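K5 lyase (PDB 2X3H) is a trimeric phage polysaccharide lyase that probably cleaves the K5 capsular glycosaminoglycan by elimination, on a tail-spike scaffold. Local coordinates at residues Ile228-Ala233 with Val253-Gly258; Ala364-Ser369 with Asn385-Lys390; Asn177-Gly182 with Ser205-Ala210; Phe436-Lys441 with Tyr456-Asp461. One frame throughout, in Å; residues are numbered along the deposited sequence.

Contact 1: residues Ile228-Ala233 with Val253-Gly258; sequences IDNVIA and VSNVIG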
loop_
_atom_site.group_PDB
_atom_site.type_symbol
_atom_site.label_atom_id
_atom_site.label_comp_id
_atom_site.label_asym_id
_atom_site.label_seq_id
_atom_site.Cartn_x
_atom_site.Cartn_y
_atom_site.Cartn_z
ATOM N N ILE A 228 2.626 -16.170 6.343
ATOM C CA ILE A 228 3.583 -15.922 7.426
ATOM C C ILE A 228 3.308 -14.504 7.915
ATOM O O ILE A 228 3.454 -13.563 7.139
ATOM C CB ILE A 228 5.026 -16.041 6.912
ATOM C CG1 ILE A 228 5.259 -17.444 6.341
ATOM C CG2 ILE A 228 6.055 -15.680 8.008
ATOM C CD1 ILE A 228 6.615 -17.597 5.654
ATOM N N ASP A 229 2.893 -14.350 9.180
ATOM C CA ASP A 229 2.307 -13.077 9.661
ATOM C C ASP A 229 2.767 -12.806 11.095
ATOM O O ASP A 229 2.766 -13.711 11.929
ATOM C CB ASP A 229 0.758 -13.182 9.609
ATOM C CG ASP A 229 0.038 -11.846 9.854
ATOM O OD1 ASP A 229 0.604 -10.764 9.566
ATOM O OD2 ASP A 229 -1.128 -11.889 10.337
ATOM N N ASN A 230 3.175 -11.569 11.376
ATOM C CA ASN A 230 3.477 -11.164 12.754
ATOM C C ASN A 230 4.711 -11.885 13.320
ATOM O O ASN A 230 4.597 -12.731 14.221
ATOM C CB ASN A 230 2.242 -11.369 13.665
ATOM C CG ASN A 230 1.100 -10.376 13.366
ATOM O OD1 ASN A 230 -0.090 -10.717 13.467
ATOM N ND2 ASN A 230 1.460 -9.154 13.012
ATOM N N VAL A 231 5.885 -11.530 12.793
ATOM C CA VAL A 231 7.174 -12.110 13.212
ATOM C C VAL A 231 8.056 -11.012 13.801
ATOM O O VAL A 231 8.132 -9.912 13.249
ATOM C CB VAL A 231 7.906 -12.740 12.009
ATOM C CG1 VAL A 231 9.273 -13.283 12.410
ATOM C CG2 VAL A 231 7.044 -13.836 11.393
ATOM N N ILE A 232 8.711 -11.302 14.923
ATOM C CA ILE A 232 9.653 -10.362 15.527
ATOM C C ILE A 232 10.958 -11.103 15.745
ATOM O O ILE A 232 11.029 -12.017 16.579
ATOM C CB ILE A 232 9.148 -9.790 16.877
ATOM C CG1 ILE A 232 7.725 -9.220 16.734
ATOM C CG2 ILE A 232 10.132 -8.746 17.390
ATOM C CD1 ILE A 232 7.129 -8.653 18.025
ATOM N N ALA A 233 11.982 -10.739 14.981
ATOM C CA ALA A 233 13.247 -11.470 15.013
ATOM C C ALA A 233 14.380 -10.535 15.372
ATOM O O ALA A 233 14.476 -9.445 14.811
ATOM C CB ALA A 233 13.510 -12.112 13.647
ATOM N N VAL A 253 3.694 -12.837 3.045
ATOM C CA VAL A 253 4.518 -12.575 4.231
ATOM C C VAL A 253 4.129 -11.174 4.693
ATOM O O VAL A 253 4.149 -10.240 3.892
ATOM C CB VAL A 253 6.016 -12.574 3.882
ATOM C CG1 VAL A 253 6.854 -12.175 5.116
ATOM C CG2 VAL A 253 6.447 -13.940 3.316
ATOM N N SER A 254 3.745 -11.022 5.959
ATOM C CA SER A 254 3.165 -9.762 6.420
ATOM C C SER A 254 3.591 -9.443 7.845
ATOM O O SER A 254 3.760 -10.345 8.661
ATOM C CB SER A 254 1.638 -9.817 6.348
ATOM O OG SER A 254 1.084 -8.529 6.593
ATOM N N ASN A 255 3.793 -8.159 8.127
ATOM C CA ASN A 255 4.061 -7.694 9.500
ATOM C C ASN A 255 5.294 -8.347 10.109
ATOM O O ASN A 255 5.218 -9.080 11.109
ATOM C CB ASN A 255 2.846 -7.933 10.399
ATOM C CG ASN A 255 1.724 -6.945 10.153
ATOM O OD1 ASN A 255 1.855 -6.006 9.368
ATOM N ND2 ASN A 255 0.607 -7.157 10.832
ATOM N N VAL A 256 6.431 -8.071 9.496
ATOM C CA VAL A 256 7.700 -8.631 9.945
ATOM C C VAL A 256 8.570 -7.527 10.528
ATOM O O VAL A 256 8.829 -6.529 9.860
ATOM C CB VAL A 256 8.427 -9.294 8.765
ATOM C CG1 VAL A 256 9.776 -9.872 9.201
ATOM C CG2 VAL A 256 7.545 -10.408 8.185
ATOM N N ILE A 257 9.007 -7.709 11.778
ATOM C CA ILE A 257 9.969 -6.804 12.409
ATOM C C ILE A 257 11.296 -7.540 12.555
ATOM O O ILE A 257 11.346 -8.624 13.153
ATOM C CB ILE A 257 9.506 -6.364 13.821
ATOM C CG1 ILE A 257 8.137 -5.698 13.760
ATOM C CG2 ILE A 257 10.567 -5.471 14.499
ATOM C CD1 ILE A 257 7.607 -5.242 15.125
ATOM N N GLY A 258 12.360 -6.965 12.002
ATOM C CA GLY A 258 13.710 -7.493 12.208
ATOM C C GLY A 258 14.528 -6.400 12.847
ATOM O O GLY A 258 14.603 -5.292 12.315
#

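Contact 2: residues Ala364-Ser369 with Asn385-Lys390; sequences ASVFPS and NFVEVK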
loop_
_atom_site.group_PDB
_atom_site.type_symbol
_atom_site.label_atom_id
_atom_site.label_comp_id
_atom_site.label_asym_id
_atom_site.label_seq_id
_atom_site.Cartn_x
_atom_site.Cartn_y
_atom_site.Cartn_z
ATOM N N ALA A 364 10.096 0.566 -8.542
ATOM C CA ALA A 364 10.272 0.885 -7.112
ATOM C C ALA A 364 9.779 2.289 -6.838
ATOM O O ALA A 364 10.097 3.208 -7.594
ATOM C CB ALA A 364 11.750 0.766 -6.715
ATOM N N SER A 365 9.027 2.467 -5.759
ATOM C CA SER A 365 8.683 3.823 -5.300
ATOM C C SER A 365 9.344 4.047 -3.950
ATOM O O SER A 365 9.173 3.246 -3.027
ATOM C CB SER A 365 7.168 4.038 -5.243
ATOM O OG SER A 365 6.528 3.091 -4.404
ATOM N N VAL A 366 10.102 5.135 -3.846
ATOM C CA VAL A 366 11.050 5.286 -2.749
ATOM C C VAL A 366 11.081 6.685 -2.138
ATOM O O VAL A 366 10.790 7.675 -2.818
ATOM C CB VAL A 366 12.473 4.902 -3.202
ATOM C CG1 VAL A 366 12.485 3.447 -3.723
ATOM C CG2 VAL A 366 12.975 5.862 -4.257
ATOM N N PHE A 367 11.478 6.725 -0.864
ATOM C CA PHE A 367 11.551 7.948 -0.072
ATOM C C PHE A 367 12.920 7.954 0.629
ATOM O O PHE A 367 13.037 7.449 1.756
ATOM C CB PHE A 367 10.446 7.929 1.003
ATOM C CG PHE A 367 9.053 7.883 0.446
ATOM C CD1 PHE A 367 8.448 6.667 0.155
ATOM C CD2 PHE A 367 8.351 9.056 0.194
ATOM C CE1 PHE A 367 7.144 6.628 -0.373
ATOM C CE2 PHE A 367 7.076 9.032 -0.321
ATOM C CZ PHE A 367 6.460 7.828 -0.609
ATOM N N PRO A 368 13.967 8.483 -0.036
ATOM C CA PRO A 368 15.317 8.588 0.548
ATOM C C PRO A 368 15.403 9.765 1.533
ATOM O O PRO A 368 16.009 10.803 1.243
ATOM C CB PRO A 368 16.213 8.794 -0.680
ATOM C CG PRO A 368 15.311 9.546 -1.656
ATOM C CD PRO A 368 13.924 8.946 -1.442
ATOM N N SER A 369 14.772 9.582 2.691
ATOM C CA SER A 369 14.728 10.616 3.731
ATOM C C SER A 369 16.011 10.612 4.562
ATOM O O SER A 369 16.008 10.321 5.768
ATOM C CB SER A 369 13.492 10.405 4.606
ATOM O OG SER A 369 12.315 10.422 3.794
ATOM N N ASN A 385 14.043 -0.726 -15.678
ATOM C CA ASN A 385 13.615 -0.477 -14.286
ATOM C C ASN A 385 13.168 0.973 -14.103
ATOM O O ASN A 385 13.869 1.888 -14.527
ATOM C CB ASN A 385 14.749 -0.809 -13.314
ATOM C CG ASN A 385 15.292 -2.208 -13.522
ATOM O OD1 ASN A 385 16.425 -2.393 -14.015
ATOM N ND2 ASN A 385 14.489 -3.211 -13.161
ATOM N N PHE A 386 11.995 1.167 -13.495
ATOM C CA PHE A 386 11.407 2.493 -13.308
ATOM C C PHE A 386 11.355 2.802 -11.824
ATOM O O PHE A 386 10.755 2.041 -11.048
ATOM C CB PHE A 386 9.997 2.528 -13.921
ATOM C CG PHE A 386 9.236 3.797 -13.675
ATOM C CD1 PHE A 386 9.860 5.039 -13.744
ATOM C CD2 PHE A 386 7.871 3.740 -13.414
ATOM C CE1 PHE A 386 9.126 6.209 -13.522
ATOM C CE2 PHE A 386 7.140 4.907 -13.207
ATOM C CZ PHE A 386 7.782 6.139 -13.255
ATOM N N VAL A 387 12.021 3.890 -11.430
ATOM C CA VAL A 387 12.054 4.301 -10.025
ATOM C C VAL A 387 11.323 5.630 -9.894
ATOM O O VAL A 387 11.661 6.594 -10.591
ATOM C CB VAL A 387 13.500 4.452 -9.479
ATOM C CG1 VAL A 387 13.484 5.082 -8.091
ATOM C CG2 VAL A 387 14.201 3.099 -9.440
ATOM N N GLU A 388 10.324 5.675 -9.013
ATOM C CA GLU A 388 9.695 6.935 -8.638
ATOM C C GLU A 388 10.178 7.353 -7.268
ATOM O O GLU A 388 9.874 6.701 -6.274
ATOM C CB GLU A 388 8.169 6.810 -8.624
ATOM C CG GLU A 388 7.578 6.616 -9.991
ATOM C CD GLU A 388 6.116 6.985 -10.000
ATOM O OE1 GLU A 388 5.292 6.166 -9.538
ATOM O OE2 GLU A 388 5.804 8.113 -10.445
ATOM N N VAL A 389 10.957 8.434 -7.240
ATOM C CA VAL A 389 11.402 9.051 -6.001
ATOM C C VAL A 389 10.253 9.946 -5.548
ATOM O O VAL A 389 10.114 11.074 -6.025
ATOM C CB VAL A 389 12.708 9.841 -6.226
ATOM C CG1 VAL A 389 13.165 10.541 -4.945
ATOM C CG2 VAL A 389 13.805 8.910 -6.751
ATOM N N LYS A 390 9.410 9.423 -4.657
ATOM C CA LYS A 390 8.144 10.086 -4.311
ATOM C C LYS A 390 8.336 11.312 -3.423
ATOM O O LYS A 390 7.541 12.251 -3.475
ATOM C CB LYS A 390 7.162 9.109 -3.668
ATOM C CG LYS A 390 6.744 7.945 -4.568
ATOM C CD LYS A 390 5.477 8.229 -5.357
ATOM C CE LYS A 390 5.739 9.175 -6.505
ATOM N NZ LYS A 390 5.449 10.594 -6.133
#

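Contact 3: residues Asn177-Gly182 with Ser205-Ala210; sequences NVKGTG and SYSGYA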
loop_
_atom_site.group_PDB
_atom_site.type_symbol
_atom_site.label_atom_id
_atom_site.label_comp_id
_atom_site.label_asym_id
_atom_site.label_seq_id
_atom_site.Cartn_x
_atom_site.Cartn_y
_atom_site.Cartn_z
ATOM N N ASN A 177 17.480 -18.573 22.773
ATOM C CA ASN A 177 18.868 -19.014 22.809
ATOM C C ASN A 177 19.326 -19.576 21.464
ATOM O O ASN A 177 20.044 -20.566 21.390
ATOM C CB ASN A 177 19.075 -20.039 23.928
ATOM C CG ASN A 177 20.490 -20.037 24.458
ATOM O OD1 ASN A 177 21.143 -18.986 24.506
ATOM N ND2 ASN A 177 20.977 -21.208 24.868
ATOM N N VAL A 178 18.887 -18.933 20.392
ATOM C CA VAL A 178 19.179 -19.424 19.041
ATOM C C VAL A 178 20.612 -19.059 18.669
ATOM O O VAL A 178 21.035 -17.913 18.879
ATOM C CB VAL A 178 18.210 -18.797 18.017
ATOM C CG1 VAL A 178 18.284 -19.518 16.675
ATOM C CG2 VAL A 178 16.798 -18.826 18.559
ATOM N N LYS A 179 21.353 -20.032 18.133
ATOM C CA LYS A 179 22.775 -19.866 17.791
ATOM C C LYS A 179 23.191 -20.673 16.560
ATOM O O LYS A 179 22.428 -21.517 16.058
ATOM C CB LYS A 179 23.667 -20.311 18.967
ATOM C CG LYS A 179 23.522 -19.501 20.235
ATOM C CD LYS A 179 24.408 -20.069 21.355
ATOM C CE LYS A 179 24.101 -19.368 22.677
ATOM N NZ LYS A 179 24.931 -19.861 23.832
ATOM N N GLY A 180 24.427 -20.442 16.106
ATOM C CA GLY A 180 25.043 -21.272 15.078
ATOM C C GLY A 180 24.366 -21.177 13.734
ATOM O O GLY A 180 23.776 -20.145 13.392
ATOM N N THR A 181 24.453 -22.255 12.969
ATOM C CA THR A 181 23.857 -22.289 11.648
ATOM C C THR A 181 22.583 -23.122 11.656
ATOM O O THR A 181 22.438 -24.075 12.438
ATOM C CB THR A 181 24.850 -22.801 10.593
ATOM O OG1 THR A 181 25.288 -24.121 10.945
ATOM C CG2 THR A 181 26.052 -21.869 10.532
ATOM N N GLY A 182 21.658 -22.732 10.781
ATOM C CA GLY A 182 20.339 -23.332 10.711
ATOM C C GLY A 182 19.278 -22.294 11.020
ATOM O O GLY A 182 19.573 -21.099 11.111
ATOM N N SER A 205 15.121 -14.945 19.026
ATOM C CA SER A 205 16.230 -14.170 19.567
ATOM C C SER A 205 17.558 -14.897 19.340
ATOM O O SER A 205 17.826 -15.923 19.971
ATOM C CB SER A 205 16.023 -13.923 21.059
ATOM O OG SER A 205 17.070 -13.116 21.582
ATOM N N TYR A 206 18.359 -14.365 18.432
ATOM C CA TYR A 206 19.620 -14.982 18.044
ATOM C C TYR A 206 20.775 -14.322 18.796
ATOM O O TYR A 206 20.701 -13.144 19.143
ATOM C CB TYR A 206 19.809 -14.821 16.532
ATOM C CG TYR A 206 20.959 -15.593 15.921
ATOM C CD1 TYR A 206 22.196 -14.984 15.714
ATOM C CD2 TYR A 206 20.800 -16.916 15.512
ATOM C CE1 TYR A 206 23.258 -15.672 15.146
ATOM C CE2 TYR A 206 21.848 -17.616 14.944
ATOM C CZ TYR A 206 23.078 -16.985 14.755
ATOM O OH TYR A 206 24.133 -17.672 14.178
ATOM N N SER A 207 21.836 -15.088 19.061
ATOM C CA SER A 207 23.079 -14.490 19.566
ATOM C C SER A 207 24.295 -15.074 18.852
ATOM O O SER A 207 24.232 -16.178 18.299
ATOM C CB SER A 207 23.207 -14.605 21.093
ATOM O OG SER A 207 23.460 -15.941 21.492
ATOM N N GLY A 208 25.388 -14.311 18.837
ATOM C CA GLY A 208 26.574 -14.695 18.083
ATOM C C GLY A 208 26.491 -14.297 16.615
ATOM O O GLY A 208 26.981 -15.004 15.736
ATOM N N TYR A 209 25.874 -13.150 16.357
ATOM C CA TYR A 209 25.797 -12.614 15.007
ATOM C C TYR A 209 27.181 -12.541 14.360
ATOM O O TYR A 209 28.162 -12.153 15.000
ATOM C CB TYR A 209 25.195 -11.201 15.039
ATOM C CG TYR A 209 25.149 -10.544 13.681
ATOM C CD1 TYR A 209 26.262 -9.888 13.160
ATOM C CD2 TYR A 209 23.992 -10.580 12.917
ATOM C CE1 TYR A 209 26.226 -9.298 11.895
ATOM C CE2 TYR A 209 23.936 -9.994 11.660
ATOM C CZ TYR A 209 25.048 -9.355 11.158
ATOM O OH TYR A 209 24.972 -8.782 9.911
ATOM N N ALA A 210 27.252 -12.929 13.096
ATOM C CA ALA A 210 28.424 -12.664 12.269
ATOM C C ALA A 210 27.944 -12.479 10.843
ATOM O O ALA A 210 27.013 -13.172 10.406
ATOM C CB ALA A 210 29.433 -13.817 12.346
HETATM O O HOH W 1 21.096 -16.937 21.636
HETATM O O HOH W 2 25.801 -18.107 17.215
#

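Contact 4: residues Phe436-Lys441 with Tyr456-Asp461; sequences FEWRIK and YRMLGD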
loop_
_atom_site.group_PDB
_atom_site.type_symbol
_atom_site.label_atom_id
_atom_site.label_comp_id
_atom_site.label_asym_id
_atom_site.label_seq_id
_atom_site.Cartn_x
_atom_site.Cartn_y
_atom_site.Cartn_z
ATOM N N PHE A 436 8.356 11.895 -24.660
ATOM C CA PHE A 436 7.266 12.264 -23.769
ATOM C C PHE A 436 6.140 12.772 -24.638
ATOM O O PHE A 436 6.369 13.567 -25.551
ATOM C CB PHE A 436 7.711 13.348 -22.778
ATOM C CG PHE A 436 8.637 12.823 -21.721
ATOM C CD1 PHE A 436 10.015 12.791 -21.916
ATOM C CD2 PHE A 436 8.114 12.310 -20.543
ATOM C CE1 PHE A 436 10.855 12.255 -20.916
ATOM C CE2 PHE A 436 8.942 11.785 -19.554
ATOM C CZ PHE A 436 10.306 11.758 -19.753
ATOM N N GLU A 437 4.936 12.274 -24.383
ATOM C CA GLU A 437 3.799 12.635 -25.215
ATOM C C GLU A 437 2.537 12.760 -24.399
ATOM O O GLU A 437 2.244 11.903 -23.557
ATOM C CB GLU A 437 3.600 11.632 -26.359
ATOM C CG GLU A 437 3.221 10.218 -25.951
ATOM C CD GLU A 437 2.631 9.427 -27.118
ATOM O OE1 GLU A 437 1.480 8.958 -27.010
ATOM O OE2 GLU A 437 3.312 9.302 -28.143
ATOM N N TRP A 438 1.809 13.846 -24.669
ATOM C CA TRP A 438 0.539 14.161 -24.029
ATOM C C TRP A 438 -0.526 14.275 -25.105
ATOM O O TRP A 438 -0.274 14.822 -26.178
ATOM C CB TRP A 438 0.632 15.533 -23.358
ATOM C CG TRP A 438 1.543 15.593 -22.172
ATOM C CD1 TRP A 438 1.190 15.472 -20.862
ATOM C CD2 TRP A 438 2.968 15.818 -22.186
ATOM N NE1 TRP A 438 2.307 15.582 -20.053
ATOM C CE2 TRP A 438 3.408 15.805 -20.839
ATOM C CE3 TRP A 438 3.913 16.032 -23.204
ATOM C CZ2 TRP A 438 4.750 15.998 -20.485
ATOM C CZ3 TRP A 438 5.254 16.225 -22.846
ATOM C CH2 TRP A 438 5.657 16.200 -21.495
ATOM N N ARG A 439 -1.724 13.786 -24.802
ATOM C CA ARG A 439 -2.886 14.091 -25.637
ATOM C C ARG A 439 -4.100 14.345 -24.763
ATOM O O ARG A 439 -4.284 13.697 -23.734
ATOM C CB ARG A 439 -3.148 13.006 -26.680
ATOM C CG ARG A 439 -3.567 11.686 -26.121
ATOM C CD ARG A 439 -3.611 10.662 -27.248
ATOM N NE ARG A 439 -2.252 10.406 -27.690
ATOM C CZ ARG A 439 -1.908 9.959 -28.895
ATOM N NH1 ARG A 439 -2.829 9.691 -29.811
ATOM N NH2 ARG A 439 -0.625 9.769 -29.167
ATOM N N ILE A 440 -4.924 15.309 -25.161
ATOM C CA ILE A 440 -6.084 15.653 -24.366
ATOM C C ILE A 440 -7.156 14.557 -24.424
ATOM O O ILE A 440 -7.918 14.364 -23.476
ATOM C CB ILE A 440 -6.673 17.010 -24.810
ATOM C CG1 ILE A 440 -5.582 18.086 -24.775
ATOM C CG2 ILE A 440 -7.856 17.388 -23.922
ATOM C CD1 ILE A 440 -4.835 18.153 -23.445
ATOM N N LYS A 441 -7.179 13.825 -25.536
ATOM C CA LYS A 441 -8.170 12.769 -25.780
ATOM C C LYS A 441 -7.593 11.756 -26.757
ATOM O O LYS A 441 -6.568 11.998 -27.390
ATOM C CB LYS A 441 -9.458 13.354 -26.368
ATOM C CG LYS A 441 -9.254 14.088 -27.679
ATOM C CD LYS A 441 -10.581 14.646 -28.148
ATOM C CE LYS A 441 -10.770 14.393 -29.599
ATOM N NZ LYS A 441 -10.859 12.930 -29.866
ATOM N N TYR A 456 9.139 15.241 -27.926
ATOM C CA TYR A 456 8.126 15.890 -27.082
ATOM C C TYR A 456 6.903 16.187 -27.945
ATOM O O TYR A 456 7.024 16.784 -29.014
ATOM C CB TYR A 456 8.694 17.185 -26.446
ATOM C CG TYR A 456 9.840 16.826 -25.534
ATOM C CD1 TYR A 456 9.584 16.375 -24.240
ATOM C CD2 TYR A 456 11.158 16.822 -25.991
ATOM C CE1 TYR A 456 10.607 15.977 -23.398
ATOM C CE2 TYR A 456 12.197 16.419 -25.147
ATOM C CZ TYR A 456 11.908 15.995 -23.856
ATOM O OH TYR A 456 12.906 15.578 -23.007
ATOM N N ARG A 457 5.736 15.744 -27.498
ATOM C CA ARG A 457 4.515 15.867 -28.312
ATOM C C ARG A 457 3.359 16.329 -27.452
ATOM O O ARG A 457 3.026 15.690 -26.466
ATOM C CB ARG A 457 4.181 14.521 -28.973
ATOM C CG ARG A 457 5.295 13.982 -29.883
ATOM C CD ARG A 457 4.969 12.577 -30.436
ATOM N NE ARG A 457 6.130 12.021 -31.138
ATOM C CZ ARG A 457 6.091 10.947 -31.922
ATOM N NH1 ARG A 457 4.951 10.270 -32.090
ATOM N NH2 ARG A 457 7.202 10.530 -32.534
ATOM N N MET A 458 2.750 17.449 -27.837
ATOM C CA MET A 458 1.599 17.999 -27.127
ATOM C C MET A 458 0.448 18.077 -28.113
ATOM O O MET A 458 0.416 18.951 -28.976
ATOM C CB MET A 458 1.949 19.368 -26.552
ATOM C CG MET A 458 2.913 19.206 -25.391
ATOM S SD MET A 458 3.422 20.804 -24.757
ATOM C CE MET A 458 3.697 20.330 -23.059
ATOM N N LEU A 459 -0.494 17.141 -27.970
ATOM C CA LEU A 459 -1.435 16.819 -29.044
ATOM C C LEU A 459 -2.875 17.127 -28.676
ATOM O O LEU A 459 -3.292 17.033 -27.501
ATOM C CB LEU A 459 -1.339 15.327 -29.373
ATOM C CG LEU A 459 0.081 14.829 -29.642
ATOM C CD1 LEU A 459 0.127 13.314 -29.704
ATOM C CD2 LEU A 459 0.666 15.453 -30.898
ATOM N N GLY A 460 -3.643 17.461 -29.701
ATOM C CA GLY A 460 -5.087 17.655 -29.551
ATOM C C GLY A 460 -5.779 17.812 -30.896
ATOM O O GLY A 460 -5.129 17.937 -31.923
ATOM N N ASP A 461 -7.110 17.761 -30.863
ATOM C CA ASP A 461 -7.971 18.024 -32.023
ATOM C C ASP A 461 -8.283 19.524 -32.048
ATOM O O ASP A 461 -8.047 20.237 -31.065
ATOM C CB ASP A 461 -9.323 17.308 -31.860
ATOM C CG ASP A 461 -9.274 15.804 -32.083
ATOM O OD1 ASP A 461 -8.325 15.258 -32.681
ATOM O OD2 ASP A 461 -10.264 15.159 -31.680
HETATM O O HOH W 3 2.474 10.261 -30.655
#

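Contact 1: residues Ile228-Ala233 with Val253-Gly258
Ile228 lies level with Val253, and from there to Ala233 and Gly258 two strands run in exact parallel register on neighbouring rungs of a beta-helix. Their axes stand 4.7 Å apart and are essentially parallel. Three pairs are of like residues: Asn230/Asn255, Val231/Val256 and Ile232/Ile257. Val231 sits above Val256 on the same face as Ile228 and Val253, where Val242 covers Ile228, Val253 and Val256, while Ile232 and Ile257 share the other face, which meets the second subunit. Both isoleucines hold CG1 anti to the carbonyl carbon and continue extended, and this equal shape brings CD1 of Ile257 to 4.3 Å from CG1 of Ile232. Asp229 also repeats the torsion of its partner, with CG swung beside its own carbonyl carbon (chi1 -170°). Its OD1 comes to 3.5 Å from CB of Ser254, a contact with carbon. Alternation of faces breaks at Asn230 and Asn255, both at positive phi. Their side chains lie next to each other and point the same way, with amide planes 29° apart, and ND2 of Asn255 is hydrogen-bonded to Ser254 OG of the second subunit. The paired kink shows in the backbone as well. Successive amides, Asn230 N and Val231 N, donate to successive carbonyls, Ser254 O and Asn255 O, each at 3.0 Å. Beyond this irregularity regular pairing resumes, with Ala233 N bonded to Ile257 O at 2.9 Å and Ile257 N to Val231 O at 2.8 Å, the latter with an almost straight N-H...O angle of 177°.

Contact 2: residues Ala364-Ser369 with Asn385-Lys390
Val366 is wedged between two valines of the partner strand. With chi1 at -58°, its CG2 is lodged between the backbone N and the carbonyl carbon, from where it meets CG1 of Val387 at 3.9 Å and CG2 of Val389 at 4.0 Å. Val389 turns its other methyl, CG1, to the ring of Pro368, 3.9 Å from CD, the two side chains crossing at about a right angle. Ile352 and Ile376 pack against this same valine face, which looks into the interior of the parallel beta-helix. The strands belong to successive rungs, joined by backbone bonds such as Val366 N to Glu388 O at 2.9 Å, yet they already diverge by 27°, and Pro368, at the centre of an inverse gamma turn, bends the chain away. On the opposite face the Ser365 and Glu388 pair is looser: their side chains come no nearer than 4.5 Å, CB to CB, and Glu388, partly exposed, has its OE1 hydrogen-bonded to Tyr363. A separate close contact joins Phe367 and Lys390: CB of the lysine lies 3.3 Å from CE2 of the ring, and beyond CG its chain bends away. NZ reaches Glu388 of the second subunit, weakly and at long range.

Contact 3: residues Asn177-Gly182 with Ser205-Ala210
The Tyr206 ring receives Gly180 O and the CA of Tyr209 at its edge, close to the ring plane. Val178 O and the carbonyl carbon of Lys179 approach the ring obliquely, and a further ring, that of Tyr236, meets it at a slant. The hydroxyl fixes the outer end: Tyr206 OH donates to Gly180 O at 2.6 Å, arriving at 130° to the C=O and tilted 19° from the carbonyl plane. Lys213 adds a weak hydrogen bond to the same hydroxyl. Nearer the backbone, the tyrosine's CG stands opposite its own N (chi1 -171°), which lays CD2 3.8 Å from CG1 of Val178, the two side chains crossing at about a right angle. One water donates to Val178 O and is bonded to Ser207 OG at 2.6 Å; another accepts from Gly180 N at 2.9 Å and donates to Ser207 O. Val178 and Tyr206 form a single parallel bridge, flanked by Val178 N to Ser205 O at 3.2 Å and Ser207 N to Val178 O at 2.9 Å. This bridge lies toward the C-terminal ends of beta-helix strands 168-178 and 198-206, just past the corner at Asn177, where the chain leaves for strand 182-183.

Contact 4: residues Phe436-Lys441 with Tyr456-Asp461
Trp438 and Met458 lie side by side, the methyl CE of the methionine 4.3 Å above one face of the indole and offset toward its rim. The extended methionine chain carries it there, while Arg457 O sits in the ring plane at the edge, 3.4 Å from CE3. Phe436 and Tyr456, their planes only 6° apart, meet rim to rim, CD1 of Phe436 being 3.6 Å from CE1 of Tyr456. On the face of the sheet that carries Glu437 and Arg457, CD1 of Leu459 rests over the Arg439 guanidinium, 3.7 Å from NH2. Parallel pairing underlies all of this, with Trp438 N bonded to Arg457 O at 2.8 Å. The strands are part of an intersubunit parallel sheet: 436-439 pairs with the third subunit and 456-459 with the second, and Trp438 meets Trp438 of both edge to face, consistent with an aromatic core on the threefold axis. Further out, Arg439 NH2 makes a salt bridge at 3.1 Å to Glu437 OE1, which also bonds Gln427 of the third subunit. Glu437 OE2 pairs with Arg435 and, through a water, reaches Arg457 NH1; the NE of that arginine is held by Asp454 O.

How the contacts relate
From the N terminus, contact 3 comes first, closing a loop of 22 residues between 177-182 and 205-210. Contact 1 follows with 19 intervening residues, contact 2 with 15 and contact 4 with 14. Each closes before the next opens, so none nest or cross. Contacts 3, 1 and 2 each join two adjacent turns of the beta-helix. Strand 198-206 neighbours strand 227-234, and contacts 3 and 1 come within about 6 Å at their nearest atoms, whereas the centres of contacts 1 and 2 are 24 Å apart. Contact 4 lies beyond the helix, its centre 59 Å from that of contact 3, and ties the chain into a sheet shared with both other subunits.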